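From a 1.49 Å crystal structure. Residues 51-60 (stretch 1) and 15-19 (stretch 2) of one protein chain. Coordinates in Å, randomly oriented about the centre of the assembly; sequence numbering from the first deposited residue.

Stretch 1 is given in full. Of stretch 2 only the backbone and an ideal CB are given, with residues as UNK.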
ATOM      1  N   GLU C  51       5.080   2.015  32.060  1.00  8.22           N
ATOM      2  CA  GLU C  51       6.193   2.438  31.189  1.00  9.93           C
ATOM      3  C   GLU C  51       6.172   3.942  31.065  1.00  9.97           C
ATOM      4  O   GLU C  51       7.231   4.564  31.096  1.00 10.55           O
ATOM      5  CB  GLU C  51       6.121   1.780  29.842  1.00 10.77           C
ATOM      6  CG  GLU C  51       7.233   2.090  28.869  1.00 11.35           C
ATOM      7  CD  GLU C  51       7.021   1.562  27.463  1.00 12.75           C
ATOM      8  OE1 GLU C  51       5.930   1.024  27.117  1.00 15.25           O
ATOM      9  OE2 GLU C  51       7.980   1.770  26.664  1.00 14.91           O
ATOM     10  N   ILE C  52       5.010   4.531  30.805  1.00  9.18           N
ATOM     11  CA  ILE C  52       4.958   5.961  30.753  1.00  8.74           C
ATOM     12  C   ILE C  52       5.511   6.621  32.045  1.00  8.94           C
ATOM     13  O   ILE C  52       6.246   7.624  31.955  1.00  8.85           O
ATOM     14  CB  ILE C  52       3.503   6.414  30.438  1.00  7.98           C
ATOM     15  CG1 ILE C  52       3.180   6.022  28.975  1.00  9.52           C
ATOM     16  CG2 ILE C  52       3.346   7.990  30.691  1.00  9.29           C
ATOM     17  CD1 ILE C  52       1.724   6.252  28.614  1.00  9.79           C
ATOM     18  N   MET C  53       5.036   6.191  33.214  1.00  9.75           N
ATOM     19  CA  MET C  53       5.536   6.792  34.429  1.00  9.07           C
ATOM     20  C   MET C  53       7.049   6.628  34.612  1.00  9.94           C
ATOM     21  O   MET C  53       7.748   7.587  35.052  1.00 10.75           O
ATOM     22  CB  MET C  53       4.834   6.257  35.653  1.00 11.24           C
ATOM     23  CG  MET C  53       3.461   6.707  35.819  1.00 16.67           C
ATOM     24  SD  MET C  53       3.177   8.519  35.821  1.00 16.24           S
ATOM     25  CE  MET C  53       4.252   9.239  36.932  1.00 14.72           C
ATOM     26  N   THR C  54       7.544   5.412  34.376  1.00 11.12           N
ATOM     27  CA  THR C  54       8.969   5.175  34.521  1.00 11.00           C
ATOM     28  C   THR C  54       9.755   6.145  33.630  1.00 11.23           C
ATOM     29  O   THR C  54      10.753   6.760  34.045  1.00 11.34           O
ATOM     30  CB  THR C  54       9.261   3.718  34.174  1.00 11.02           C
ATOM     31  OG1 THR C  54       8.562   2.912  35.163  1.00 14.40           O
ATOM     32  CG2 THR C  54      10.788   3.480  34.208  1.00 11.91           C
ATOM     33  N   ASN C  55       9.315   6.262  32.396  1.00  9.22           N
ATOM     34  CA  ASN C  55       9.968   7.177  31.446  1.00 10.33           C
ATOM     35  C   ASN C  55       9.920   8.623  31.961  1.00  9.87           C
ATOM     36  O   ASN C  55      10.914   9.346  31.925  1.00 11.50           O
ATOM     37  CB  ASN C  55       9.278   7.104  30.103  1.00 10.46           C
ATOM     38  CG  ASN C  55       9.633   5.867  29.324  1.00 11.88           C
ATOM     39  OD1 ASN C  55      10.486   5.060  29.790  1.00 12.53           O
ATOM     40  ND2 ASN C  55       8.960   5.659  28.225  1.00 12.00           N
ATOM     41  N   LEU C  56       8.782   9.044  32.474  1.00  9.84           N
ATOM     42  CA  LEU C  56       8.639  10.351  33.047  1.00 10.33           C
ATOM     43  C   LEU C  56       9.609  10.581  34.139  1.00  8.92           C
ATOM     44  O   LEU C  56      10.296  11.572  34.149  1.00 11.47           O
ATOM     45  CB  LEU C  56       7.214  10.601  33.495  1.00  8.97           C
ATOM     46  CG  LEU C  56       7.048  12.041  34.044  1.00  9.12           C
ATOM     47  CD1 LEU C  56       7.390  13.199  33.140  1.00 10.18           C
ATOM     48  CD2 LEU C  56       5.601  12.204  34.615  1.00 10.75           C
ATOM     49  N   TYR C  57       9.670   9.660  35.120  1.00 10.11           N
ATOM     50  CA  TYR C  57      10.566   9.827  36.305  1.00 11.50           C
ATOM     51  C   TYR C  57      12.001   9.976  35.848  1.00 12.10           C
ATOM     52  O   TYR C  57      12.721  10.846  36.308  1.00 10.27           O
ATOM     53  CB  TYR C  57      10.391   8.652  37.253  1.00 12.74           C
ATOM     54  CG  TYR C  57       9.050   8.628  38.012  1.00 12.23           C
ATOM     55  CD1 TYR C  57       8.417   9.788  38.391  1.00 12.42           C
ATOM     56  CD2 TYR C  57       8.453   7.421  38.316  1.00 12.31           C
ATOM     57  CE1 TYR C  57       7.176   9.730  39.113  1.00 14.38           C
ATOM     58  CE2 TYR C  57       7.294   7.326  38.983  1.00 13.27           C
ATOM     59  CZ  TYR C  57       6.646   8.454  39.419  1.00 15.11           C
ATOM     60  OH  TYR C  57       5.488   8.338  40.137  1.00 17.24           O
ATOM     61  N   ASN C  58      12.379   9.120  34.899  1.00 11.96           N
ATOM     62  CA  ASN C  58      13.756   9.123  34.377  1.00 12.75           C
ATOM     63  C   ASN C  58      14.087  10.456  33.700  1.00 12.45           C
ATOM     64  O   ASN C  58      15.156  11.022  33.907  1.00 13.50           O
ATOM     65  CB  ASN C  58      13.941   7.859  33.518  1.00 13.89           C
ATOM     66  CG  ASN C  58      14.189   6.599  34.362  1.00 14.40           C
ATOM     67  OD1 ASN C  58      14.636   6.690  35.526  1.00 19.61           O
ATOM     68  ND2 ASN C  58      13.921   5.391  33.776  1.00 17.77           N
ATOM     69  N   LEU C  59      13.127  11.017  32.960  1.00 10.16           N
ATOM     70  CA  LEU C  59      13.352  12.235  32.219  1.00 11.42           C
ATOM     71  C   LEU C  59      13.455  13.434  33.195  1.00 11.05           C
ATOM     72  O   LEU C  59      14.289  14.290  33.036  1.00 11.55           O
ATOM     73  CB  LEU C  59      12.179  12.489  31.265  1.00  9.52           C
ATOM     74  CG  LEU C  59      12.166  11.667  29.964  1.00 10.01           C
ATOM     75  CD1 LEU C  59      10.731  11.649  29.289  1.00 11.97           C
ATOM     76  CD2 LEU C  59      13.287  12.280  29.008  1.00 13.84           C
ATOM     77  N   MET C  60      12.575  13.468  34.207  1.00 10.74           N
ATOM     78  CA  MET C  60      12.572  14.488  35.271  1.00 11.16           C
ATOM     79  C   MET C  60      13.939  14.448  36.022  1.00 12.04           C
ATOM     80  O   MET C  60      14.563  15.483  36.199  1.00 12.71           O
ATOM     81  CB  MET C  60      11.391  14.225  36.233  1.00  9.90           C
ATOM     82  CG  MET C  60      10.087  14.603  35.610  1.00  9.21           C
ATOM     83  SD  MET C  60       8.726  14.241  36.758  1.00 12.00           S
ATOM     84  CE  MET C  60       8.960  15.408  38.105  1.00  9.91           C
ATOM     85  N   UNK C  15       5.468   9.500  22.721  1.00  9.89           N
ATOM     86  CA  UNK C  15       6.570   9.741  23.618  1.00  9.31           C
ATOM     87  C   UNK C  15       6.151  10.705  24.728  1.00  9.96           C
ATOM     88  O   UNK C  15       5.122  11.324  24.700  1.00  9.91           O
ATOM     89  CB  UNK C  15       7.773  10.290  22.848  1.00  9.31           C
ATOM     90  N   UNK C  16       6.978  10.719  25.759  1.00  8.92           N
ATOM     91  CA  UNK C  16       6.848  11.610  26.889  1.00  9.13           C
ATOM     92  C   UNK C  16       8.004  12.596  26.723  1.00  9.57           C
ATOM     93  O   UNK C  16       9.163  12.163  26.563  1.00  9.34           O
ATOM     94  CB  UNK C  16       6.883  10.871  28.228  1.00  9.13           C
ATOM     95  N   UNK C  17       7.662  13.868  26.861  1.00 10.40           N
ATOM     96  CA  UNK C  17       8.578  15.006  26.677  1.00  9.34           C
ATOM     97  C   UNK C  17       8.581  15.808  28.007  1.00 10.61           C
ATOM     98  O   UNK C  17       7.512  16.061  28.641  1.00 10.15           O
ATOM     99  CB  UNK C  17       8.153  15.879  25.495  1.00  9.34           C
ATOM    100  N   UNK C  18       9.798  16.222  28.368  1.00  9.62           N
ATOM    101  CA  UNK C  18       9.999  17.213  29.458  1.00 11.27           C
ATOM    102  C   UNK C  18      10.728  18.433  28.910  1.00 10.34           C
ATOM    103  O   UNK C  18      11.651  18.302  28.082  1.00 12.78           O
ATOM    104  CB  UNK C  18      10.789  16.606  30.619  1.00 11.27           C
ATOM    105  N   UNK C  19      10.212  19.599  29.297  1.00 12.01           N
ATOM    106  CA  UNK C  19      10.723  20.910  28.908  1.00 12.51           C
ATOM    107  C   UNK C  19      10.918  21.722  30.119  1.00 12.36           C
ATOM    108  O   UNK C  19      10.008  21.861  30.944  1.00 13.49           O
ATOM    109  CB  UNK C  19       9.790  21.627  27.930  1.00 12.51           C
TER

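Stretch 1 is one helical segment, held by backbone hydrogen bonds such as L56 N to I52 O at 3.0 Å. Stretch 2 is an extended strand. The two run in nearly the same direction, 24° apart, with axes 8.6 Å apart at closest approach. In a strand, successive side chains alternate, so positions 16 and 18 can face the helix together.

Position 15 has extended backbone angles of -159/164. Its CA-to-CB bond points away from the helix, and no atom of stretch 1 lies within 5.5 Å of the ideal CB. The helix therefore sets no demand here, and many residues would fit. The deposited residue is S15, with chi1 in the p well. It makes no contact with stretch 1, and its OG is hydrogen-bonded elsewhere in the structure.

Position 16 points toward the helix. Its ideal CB is 4.1 Å from L59 CD1, 4.8 Å from N55 CB and 5.0 Å from I52 O. The surroundings are mixed: leucine and isoleucine carbons, with the amide of N55 nearby. The space before the helix is shallow, since the CA atoms of position 16 and L56 are only 6.5 Å apart. A small or beta-branched side chain suits it: valine, threonine, perhaps alanine or serine. The angles of -109/132 are comfortable for a branched residue. The deposited residue is T16, chi1 m. Its methyl takes the apolar side, with T16 CG2 3.9 Å from L59 CD1 and 4.0 Å from L56 CD1. The hydroxyl lies near I52, with T16 OG1 3.9 Å from I52 CG2. It also reaches a water, at 2.8 Å from T16 OG1 to the water O. That water accepts a hydrogen bond from N55 ND2, at 2.9 Å from its O, and so links helix and strand, which share no direct hydrogen bond. The backbone is close as well: T16 O is 3.2 Å from L59 CD1, a tight contact but not a polar one.

Position 17 turns away again, with nothing of stretch 1 within 5.5 Å of its ideal CB. Long, polar or charged residues would all be compatible with the helix. The deposited residue is K17. Its chain is extended beyond chi1, and its side chain stays 6.3 Å or more from stretch 1.

Position 18 points toward the helix. The ideal CB is 4.4 Å from L59 CB, 5.1 Å from M60 N and 5.4 Å from L56 CD1. M60 N already donates to L56 O, so the site offers mainly carbon. Valine or isoleucine would suit it, and alanine would touch less. The deposited residue is V18, chi1 m. Its CG1 packs among three helix residues: 3.7 Å from L59 CB, 3.8 Å from L56 CD1 and 4.3 Å from M60 CG.

Position 19 lies out of reach of the helix, so stretch 1 cannot select its residue. The deposited residue is F19, whose side chain comes no nearer than 8.9 Å.

Stretch 2 15-19: STKVF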
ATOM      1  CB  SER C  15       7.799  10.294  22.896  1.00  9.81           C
ATOM      2  OG  SER C  15       7.614  11.668  22.522  1.00 14.09           O
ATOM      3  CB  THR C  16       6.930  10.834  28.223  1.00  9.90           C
ATOM      4  OG1 THR C  16       5.879   9.826  28.292  1.00  9.84           O
ATOM      5  CG2 THR C  16       6.843  11.802  29.425  1.00 10.52           C
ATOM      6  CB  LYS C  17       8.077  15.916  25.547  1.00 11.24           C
ATOM      7  CG  LYS C  17       7.801  15.194  24.268  1.00 14.34           C
ATOM      8  CD  LYS C  17       7.113  16.004  23.236  1.00 16.26           C
ATOM      9  CE  LYS C  17       6.736  15.109  22.093  1.00 19.89           C
ATOM     10  NZ  LYS C  17       6.478  15.943  20.882  1.00 21.82           N
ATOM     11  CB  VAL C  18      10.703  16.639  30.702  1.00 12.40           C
ATOM     12  CG1 VAL C  18       9.941  15.430  31.391  1.00 11.56           C
ATOM     13  CG2 VAL C  18      12.191  16.196  30.400  1.00 12.29           C
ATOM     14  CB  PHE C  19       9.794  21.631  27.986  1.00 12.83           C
ATOM     15  CG  PHE C  19       9.587  20.922  26.700  1.00 13.79           C
ATOM     16  CD1 PHE C  19      10.321  21.229  25.607  1.00 17.63           C
ATOM     17  CD2 PHE C  19       8.625  19.960  26.595  1.00 12.42           C
ATOM     18  CE1 PHE C  19      10.115  20.624  24.431  1.00 17.53           C
ATOM     19  CE2 PHE C  19       8.429  19.334  25.443  1.00 14.38           C
ATOM     20  CZ  PHE C  19       9.211  19.659  24.334  1.00 16.42           C
TER
HETATM   21  O   HOH W   1       7.142   7.649  27.105  1.00 10.07           O
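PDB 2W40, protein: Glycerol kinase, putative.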